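Local coordinates for protein metazoan TIR-STING fusion (Crassostrea gigas, PDB 6WT6) that joins a TIR domain to a STING ligand-binding domain in one chain and probably takes part in innate immune signalling, at residues A[31-37]-A[58-64]; A[120-124]-A[137-143]; A[172-176]-A[305-309]. All coordinates share one frame; numbering follows the deposited sequence.

Overall arrangement
From the N terminus the chain first closes interaction 1, where residues 31-37 and 58-64 meet after helix 43-56 has carried the chain from one strand to its parallel neighbour. Interaction 2 follows, closing a short helix-free loop between 120-124 and 137-143 at the other edge of the same TIR sheet. Its centre is about 17 Å from that of interaction 1, and the two do not touch. Interaction 3 opens last and closes the longest loop, bringing 172-176, where helix 176-204 begins, against helix 299-319 within the STING domain. The three are in series, neither nested nor crossed. Interactions 2 and 3 also reach the second subunit.

Interaction 1 (A[31-37]-A[58-64]); sequences YHAFISY and FTCCFAE
Tyr31 lays one face of its ring on Cys61: CB of Cys61 stands over the ring centre, 3.6 Å from Tyr31 CD2. The cysteine sulfur, with SG anti to its own backbone N (chi1 176°), runs on from this CH-pi contact to the edge of the Phe34 ring, 3.7 Å from Phe34 CD1, so one small residue bridges two aromatics. Beneath these side chains the backbones are bonded by Cys61 N to Ala33 O (3.0 Å) and Ile35 N to Cys61 O (3.3 Å). Cys61 thus bonds to the residues on either side of Phe34, the pattern of a parallel bridge, and with helix 43-56 between them in sequence the two strands form a beta-alpha-beta crossover of the TIR fold, 60-62 being an outermost strand of its sheet.

On the other face Ala33 and Cys60 sit side by side, and Phe62 turns its ring under Tyr37 in an offset stack with planes 13° apart. Tyr37 OH, still lying against the Phe62 ring near CE2, accepts the backbone N of Glu64 at 2.9 Å, where the chain passes from strand into helix. Ala46 and Leu50 of helix 43-56 pack against Phe62 as well.

The N-terminal end is also tightly held: His32 N donates to Thr59 O at 2.7 Å. Phe58 points its ring edge at the face of His32 (planes 87° apart), CD1 of Phe58 lying 3.6 Å from His32 CD2. His32 ND1 accepts Thr59 N at 3.2 Å, somewhat tilted from the ring plane, while NE2 bonds to Pro23 O; partners at both nitrogens fix the ring's rotation.

Solvent meets the contact at Thr59 and Glu64. The Thr59 side chain touches the edge of the Tyr31 ring with CG2, although its backbone is bonded to His32, and Glu64 carries its carboxylate away from Tyr37 into a salt bridge with Arg47.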
# COMPACT_ATOMS: atom_id res chain seq x y z
N TYR A 31 -9.93 25.94 -0.48
CA TYR A 31 -8.99 26.75 0.29
C TYR A 31 -7.63 26.73 -0.38
O TYR A 31 -7.23 25.71 -0.96
CB TYR A 31 -8.84 26.26 1.74
CG TYR A 31 -10.13 26.03 2.48
CD1 TYR A 31 -10.93 27.09 2.87
CD2 TYR A 31 -10.53 24.74 2.82
CE1 TYR A 31 -12.11 26.88 3.57
CE2 TYR A 31 -11.70 24.52 3.51
CZ TYR A 31 -12.49 25.59 3.88
OH TYR A 31 -13.66 25.37 4.57
N HIS A 32 -6.92 27.85 -0.29
CA HIS A 32 -5.53 27.88 -0.74
C HIS A 32 -4.62 27.13 0.23
O HIS A 32 -3.68 26.46 -0.19
CB HIS A 32 -5.05 29.32 -0.91
CG HIS A 32 -5.65 30.04 -2.07
ND1 HIS A 32 -6.84 30.73 -1.98
CD2 HIS A 32 -5.24 30.16 -3.36
CE1 HIS A 32 -7.13 31.25 -3.16
NE2 HIS A 32 -6.18 30.92 -4.01
N ALA A 33 -4.89 27.24 1.53
CA ALA A 33 -4.01 26.64 2.52
C ALA A 33 -4.80 26.21 3.74
O ALA A 33 -5.68 26.93 4.21
CB ALA A 33 -2.89 27.60 2.93
N PHE A 34 -4.48 25.02 4.25
CA PHE A 34 -4.95 24.57 5.55
C PHE A 34 -3.82 24.77 6.55
O PHE A 34 -2.70 24.30 6.33
CB PHE A 34 -5.38 23.10 5.53
CG PHE A 34 -5.69 22.54 6.89
CD1 PHE A 34 -6.87 22.87 7.54
CD2 PHE A 34 -4.81 21.67 7.51
CE1 PHE A 34 -7.16 22.35 8.79
CE2 PHE A 34 -5.10 21.14 8.77
CZ PHE A 34 -6.28 21.49 9.40
N ILE A 35 -4.11 25.47 7.63
CA ILE A 35 -3.13 25.73 8.69
C ILE A 35 -3.30 24.65 9.75
O ILE A 35 -4.28 24.65 10.50
CB ILE A 35 -3.30 27.14 9.27
CG1 ILE A 35 -2.98 28.18 8.20
CG2 ILE A 35 -2.41 27.33 10.49
CD1 ILE A 35 -3.13 29.60 8.66
N SER A 36 -2.36 23.72 9.79
CA SER A 36 -2.35 22.64 10.78
C SER A 36 -1.48 23.07 11.96
O SER A 36 -0.28 23.30 11.80
CB SER A 36 -1.83 21.34 10.16
OG SER A 36 -1.92 20.27 11.07
N TYR A 37 -2.09 23.16 13.13
CA TYR A 37 -1.40 23.63 14.32
C TYR A 37 -1.86 22.83 15.53
O TYR A 37 -2.94 22.24 15.53
CB TYR A 37 -1.64 25.13 14.56
CG TYR A 37 -3.09 25.49 14.81
CD1 TYR A 37 -4.00 25.59 13.76
CD2 TYR A 37 -3.55 25.73 16.10
CE1 TYR A 37 -5.32 25.92 13.99
CE2 TYR A 37 -4.87 26.06 16.34
CZ TYR A 37 -5.75 26.15 15.28
OH TYR A 37 -7.06 26.48 15.52
N PHE A 58 -5.48 35.27 -0.09
CA PHE A 58 -5.69 33.83 -0.05
C PHE A 58 -6.80 33.47 0.93
O PHE A 58 -7.01 34.14 1.94
CB PHE A 58 -4.40 33.11 0.33
CG PHE A 58 -3.26 33.35 -0.62
CD1 PHE A 58 -3.07 32.51 -1.71
CD2 PHE A 58 -2.39 34.41 -0.44
CE1 PHE A 58 -2.03 32.73 -2.60
CE2 PHE A 58 -1.35 34.63 -1.32
CZ PHE A 58 -1.16 33.79 -2.40
N THR A 59 -7.52 32.39 0.61
CA THR A 59 -8.57 31.85 1.47
C THR A 59 -8.02 30.63 2.20
O THR A 59 -7.56 29.68 1.56
CB THR A 59 -9.81 31.49 0.65
OG1 THR A 59 -10.45 32.68 0.19
CG2 THR A 59 -10.79 30.68 1.50
N CYS A 60 -8.08 30.65 3.53
CA CYS A 60 -7.50 29.60 4.34
C CYS A 60 -8.56 28.91 5.18
O CYS A 60 -9.67 29.42 5.38
CB CYS A 60 -6.40 30.15 5.26
SG CYS A 60 -4.91 30.67 4.40
N CYS A 61 -8.20 27.73 5.68
CA CYS A 61 -9.03 26.95 6.60
C CYS A 61 -8.33 26.93 7.95
O CYS A 61 -7.18 26.46 8.06
CB CYS A 61 -9.25 25.53 6.08
SG CYS A 61 -10.16 24.44 7.21
N PHE A 62 -9.01 27.43 8.98
CA PHE A 62 -8.44 27.57 10.32
C PHE A 62 -9.36 26.86 11.31
O PHE A 62 -10.54 27.20 11.41
CB PHE A 62 -8.28 29.05 10.68
CG PHE A 62 -7.38 29.30 11.85
CD1 PHE A 62 -6.02 29.13 11.74
CD2 PHE A 62 -7.90 29.72 13.07
CE1 PHE A 62 -5.18 29.36 12.82
CE2 PHE A 62 -7.07 29.95 14.15
CZ PHE A 62 -5.71 29.77 14.02
N ALA A 63 -8.80 25.91 12.06
CA ALA A 63 -9.60 25.03 12.91
C ALA A 63 -10.47 25.81 13.88
O ALA A 63 -11.69 25.63 13.91
CB ALA A 63 -8.68 24.06 13.66
N GLU A 64 -9.85 26.69 14.67
CA GLU A 64 -10.59 27.47 15.67
C GLU A 64 -11.77 28.20 15.06
O GLU A 64 -12.87 28.22 15.63
CB GLU A 64 -9.65 28.47 16.34
CG GLU A 64 -10.35 29.51 17.21
CD GLU A 64 -9.48 30.73 17.47
OE1 GLU A 64 -9.26 31.52 16.53
OE2 GLU A 64 -9.01 30.90 18.62

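Interaction 2 (A[120-124]-A[137-143]); sequences LVPVL and LRPLTCI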
# COMPACT_ATOMS: atom_id res chain seq x y z
N LEU A 120 3.09 20.36 0.91
CA LEU A 120 3.47 20.72 2.27
C LEU A 120 4.24 22.03 2.31
O LEU A 120 5.08 22.31 1.45
CB LEU A 120 4.30 19.60 2.90
CG LEU A 120 3.52 18.40 3.47
CD1 LEU A 120 4.47 17.29 3.89
CD2 LEU A 120 2.65 18.83 4.64
N VAL A 121 3.94 22.84 3.32
CA VAL A 121 4.67 24.07 3.61
C VAL A 121 5.07 24.03 5.08
O VAL A 121 4.33 24.52 5.94
CB VAL A 121 3.82 25.32 3.29
CG1 VAL A 121 4.61 26.59 3.61
CG2 VAL A 121 3.39 25.31 1.83
N PRO A 122 6.22 23.43 5.41
CA PRO A 122 6.64 23.34 6.82
C PRO A 122 7.16 24.69 7.32
O PRO A 122 8.10 25.25 6.76
CB PRO A 122 7.77 22.29 6.79
CG PRO A 122 7.64 21.61 5.45
CD PRO A 122 7.09 22.64 4.53
N VAL A 123 6.53 25.20 8.37
CA VAL A 123 6.91 26.47 8.98
C VAL A 123 7.58 26.16 10.31
O VAL A 123 6.92 25.69 11.26
CB VAL A 123 5.70 27.40 9.17
CG1 VAL A 123 6.14 28.70 9.82
CG2 VAL A 123 5.04 27.67 7.84
N LEU A 124 8.88 26.42 10.39
CA LEU A 124 9.67 26.07 11.56
C LEU A 124 9.77 27.27 12.50
O LEU A 124 10.10 28.38 12.07
CB LEU A 124 11.07 25.60 11.14
CG LEU A 124 11.24 24.13 10.74
CD1 LEU A 124 10.37 23.73 9.55
CD2 LEU A 124 12.70 23.83 10.45
N LEU A 137 9.89 14.82 6.66
CA LEU A 137 9.90 16.27 6.48
C LEU A 137 11.27 16.83 6.14
O LEU A 137 11.36 17.93 5.60
CB LEU A 137 9.37 16.96 7.74
CG LEU A 137 7.95 16.58 8.15
CD1 LEU A 137 7.56 17.32 9.42
CD2 LEU A 137 6.99 16.87 7.01
N ARG A 138 12.34 16.10 6.46
CA ARG A 138 13.68 16.65 6.30
C ARG A 138 14.01 17.07 4.86
O ARG A 138 14.46 18.21 4.67
CB ARG A 138 14.72 15.66 6.83
CG ARG A 138 14.58 15.33 8.30
CD ARG A 138 15.66 14.35 8.75
NE ARG A 138 15.28 13.61 9.95
CZ ARG A 138 15.99 12.61 10.47
NH1 ARG A 138 17.13 12.24 9.90
NH2 ARG A 138 15.57 11.99 11.57
N PRO A 139 13.81 16.23 3.83
CA PRO A 139 14.27 16.62 2.49
C PRO A 139 13.29 17.48 1.72
O PRO A 139 13.34 17.53 0.49
CB PRO A 139 14.48 15.27 1.80
CG PRO A 139 13.40 14.42 2.38
CD PRO A 139 13.23 14.86 3.81
N LEU A 140 12.39 18.16 2.42
CA LEU A 140 11.30 18.90 1.79
C LEU A 140 11.62 20.37 1.56
O LEU A 140 10.78 21.08 0.99
CB LEU A 140 10.02 18.78 2.62
CG LEU A 140 9.45 17.38 2.83
CD1 LEU A 140 8.10 17.46 3.53
CD2 LEU A 140 9.33 16.64 1.51
N THR A 141 12.80 20.84 1.97
CA THR A 141 13.16 22.26 1.89
C THR A 141 12.11 23.11 2.59
O THR A 141 11.21 23.66 1.94
CB THR A 141 13.35 22.71 0.44
OG1 THR A 141 12.08 22.72 -0.24
CG2 THR A 141 14.30 21.78 -0.30
N CYS A 142 12.21 23.23 3.91
CA CYS A 142 11.21 23.91 4.72
C CYS A 142 11.49 25.41 4.77
O CYS A 142 12.38 25.93 4.08
CB CYS A 142 11.18 23.30 6.12
SG CYS A 142 11.42 21.51 6.18
N ILE A 143 10.73 26.13 5.59
CA ILE A 143 10.94 27.57 5.78
C ILE A 143 11.35 27.85 7.22
O ILE A 143 10.57 27.67 8.15
CB ILE A 143 9.68 28.38 5.41
CG1 ILE A 143 9.38 28.24 3.92
CG2 ILE A 143 9.86 29.85 5.79
CD1 ILE A 143 8.18 29.04 3.46
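Ile143 N donates to Pro122 O at 3.0 Å, and Ile143 O in turn accepts from Leu124 N at 3.1 Å. The second bond is nearly straight, with an N-H...O angle of 170°. One residue thus grips the backbone on both sides of Val123, which is the bonding pattern of a parallel bridge and the only backbone pairing between 120-124 and 137-143.

Beside this bridge Cys142 is wedged between two side chains of the strand. Its CB lies 3.6 Å from Pro122 CB and equally 3.6 Å from Leu124 CD1, while SG lies beside the CB-CG bond of the proline, 3.8 Å from Pro122 CB. Leu133 adds to the packing of both Cys142 and Leu124.

Farther back along the strand the backbones separate, and leucines fill the interval. Leu120 reaches across with one methyl: CD1 meets Leu140 CD1 at 3.7 Å and Leu137 CD2 at 4.0 Å, its side chain crossing that of Leu137 at about a right angle. The Leu120 side chain leaves the strand toward 137-143, with CG roughly anti to the carbonyl carbon (chi1 -81°). Val121 and Val123 turn instead to helix 153-159.

Within the chain 120-124 is an outermost strand, bonded to 84-91 on its inner side; Ile143 extends the sheet outward, consistent with the fifth parallel strand of the flavodoxin-like TIR fold.

Interaction 3 (A[172-176]-A[305-309]); sequences VGNLA and QSMRF
Gln305 clasps the backbone of 172-176 with both ends of its amide. NE2 donates to Gly173 O at 2.9 Å and OE1 accepts Leu175 N, also at 2.9 Å, so that the single planar group spans the residues on either side of Asn174. The site is the start of helix 176-204 in the STING ligand-binding domain, where a loop turns into a helix against the flank of helix 299-319; Asn174 caps that start, its OD1 accepting weakly from Ala176 N.

The two bonds differ in quality. The one from Leu175 N is nearly straight (169°), whereas NE2 approaches Gly173 O from above the carbonyl plane. A bend in the glutamine chain at chi2 (-88°) turns the amide toward the loop, where it meets both partners.

The Asn174 and Gln305 side chains run antiparallel beside each other, their amide planes 35° apart. Asn174 OD1 lies 3.1 Å from Gln305 OE1; as both are acceptors, nothing bonds them, but each oxygen is turned to a backbone N-H, Leu175 N for OE1 and Ala176 N for OD1, which probably offsets the repulsion. The extended Arg308 chain crosses Asn174 at a slant, with CD 3.5 Å from Asn174 OD1.

The backbones come closest at Ala176, whose CA is 3.9 Å from that of Phe309, consistent with its small side chain. Ala176 CB rests 3.7 Å from Arg308 CB and 3.5 Å from Phe309 N, and the carbonyl oxygen of Ala176 lies near the plane of the Phe309 ring, 4.1 Å from CD1 at its edge.

One shell farther out, Leu175 and Val172 lie against Met289 of helix 284-291, and Leu297 packs on Gln305. The second subunit helps position these groups: Leu175 packs on its Trp181, and Arg308 NE bonds to its Leu106 O.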
# COMPACT_ATOMS: atom_id res chain seq x y z
N VAL A 172 2.19 8.38 -7.38
CA VAL A 172 2.00 7.08 -6.75
C VAL A 172 3.10 6.86 -5.72
O VAL A 172 4.29 6.96 -6.04
CB VAL A 172 1.99 5.96 -7.79
CG1 VAL A 172 1.76 4.61 -7.12
CG2 VAL A 172 0.94 6.23 -8.85
N GLY A 173 2.70 6.56 -4.48
CA GLY A 173 3.62 6.12 -3.46
C GLY A 173 3.88 4.63 -3.55
O GLY A 173 3.47 3.95 -4.49
N ASN A 174 4.56 4.11 -2.53
CA ASN A 174 4.86 2.68 -2.51
C ASN A 174 3.57 1.88 -2.30
O ASN A 174 2.79 2.17 -1.39
CB ASN A 174 5.88 2.35 -1.43
CG ASN A 174 6.48 0.96 -1.59
OD1 ASN A 174 6.37 0.34 -2.65
ND2 ASN A 174 7.11 0.46 -0.53
N LEU A 175 3.36 0.89 -3.16
CA LEU A 175 2.18 0.03 -3.12
C LEU A 175 2.41 -1.28 -2.37
O LEU A 175 1.44 -1.97 -2.05
CB LEU A 175 1.71 -0.29 -4.55
CG LEU A 175 1.34 0.88 -5.47
CD1 LEU A 175 1.26 0.44 -6.93
CD2 LEU A 175 0.02 1.49 -5.03
N ALA A 176 3.67 -1.61 -2.08
CA ALA A 176 4.01 -2.95 -1.59
C ALA A 176 3.21 -3.31 -0.33
O ALA A 176 2.56 -4.36 -0.28
CB ALA A 176 5.51 -3.04 -1.31
N GLN A 305 7.82 -1.51 -8.19
CA GLN A 305 6.71 -1.71 -7.26
C GLN A 305 6.38 -3.19 -7.09
O GLN A 305 6.14 -3.65 -5.97
CB GLN A 305 5.47 -0.95 -7.75
CG GLN A 305 5.60 0.56 -7.76
CD GLN A 305 5.21 1.21 -6.45
OE1 GLN A 305 5.08 0.55 -5.42
NE2 GLN A 305 4.99 2.53 -6.49
N SER A 306 6.39 -3.95 -8.19
CA SER A 306 5.98 -5.35 -8.11
C SER A 306 7.04 -6.22 -7.43
O SER A 306 6.70 -7.26 -6.86
CB SER A 306 5.66 -5.88 -9.51
OG SER A 306 6.78 -5.77 -10.37
N MET A 307 8.32 -5.83 -7.49
CA MET A 307 9.35 -6.56 -6.75
C MET A 307 9.35 -6.20 -5.27
O MET A 307 9.68 -7.05 -4.43
CB MET A 307 10.74 -6.33 -7.35
CG MET A 307 10.92 -6.90 -8.75
SD MET A 307 10.09 -8.50 -8.96
CE MET A 307 11.17 -9.57 -8.06
N ARG A 308 9.03 -4.95 -4.93
CA ARG A 308 8.82 -4.59 -3.53
C ARG A 308 7.63 -5.34 -2.96
O ARG A 308 7.70 -5.88 -1.85
CB ARG A 308 8.61 -3.08 -3.40
CG ARG A 308 9.88 -2.26 -3.54
CD ARG A 308 9.53 -0.80 -3.67
NE ARG A 308 10.72 0.05 -3.63
CZ ARG A 308 10.71 1.35 -3.87
NH1 ARG A 308 9.57 1.96 -4.17
NH2 ARG A 308 11.84 2.05 -3.81
N PHE A 309 6.52 -5.40 -3.71
CA PHE A 309 5.38 -6.20 -3.29
C PHE A 309 5.78 -7.66 -3.11
O PHE A 309 5.45 -8.29 -2.10
CB PHE A 309 4.25 -6.09 -4.32
CG PHE A 309 3.22 -7.18 -4.21
CD1 PHE A 309 2.32 -7.22 -3.14
CD2 PHE A 309 3.14 -8.18 -5.17
CE1 PHE A 309 1.37 -8.22 -3.05
CE2 PHE A 309 2.20 -9.19 -5.07
CZ PHE A 309 1.31 -9.21 -4.01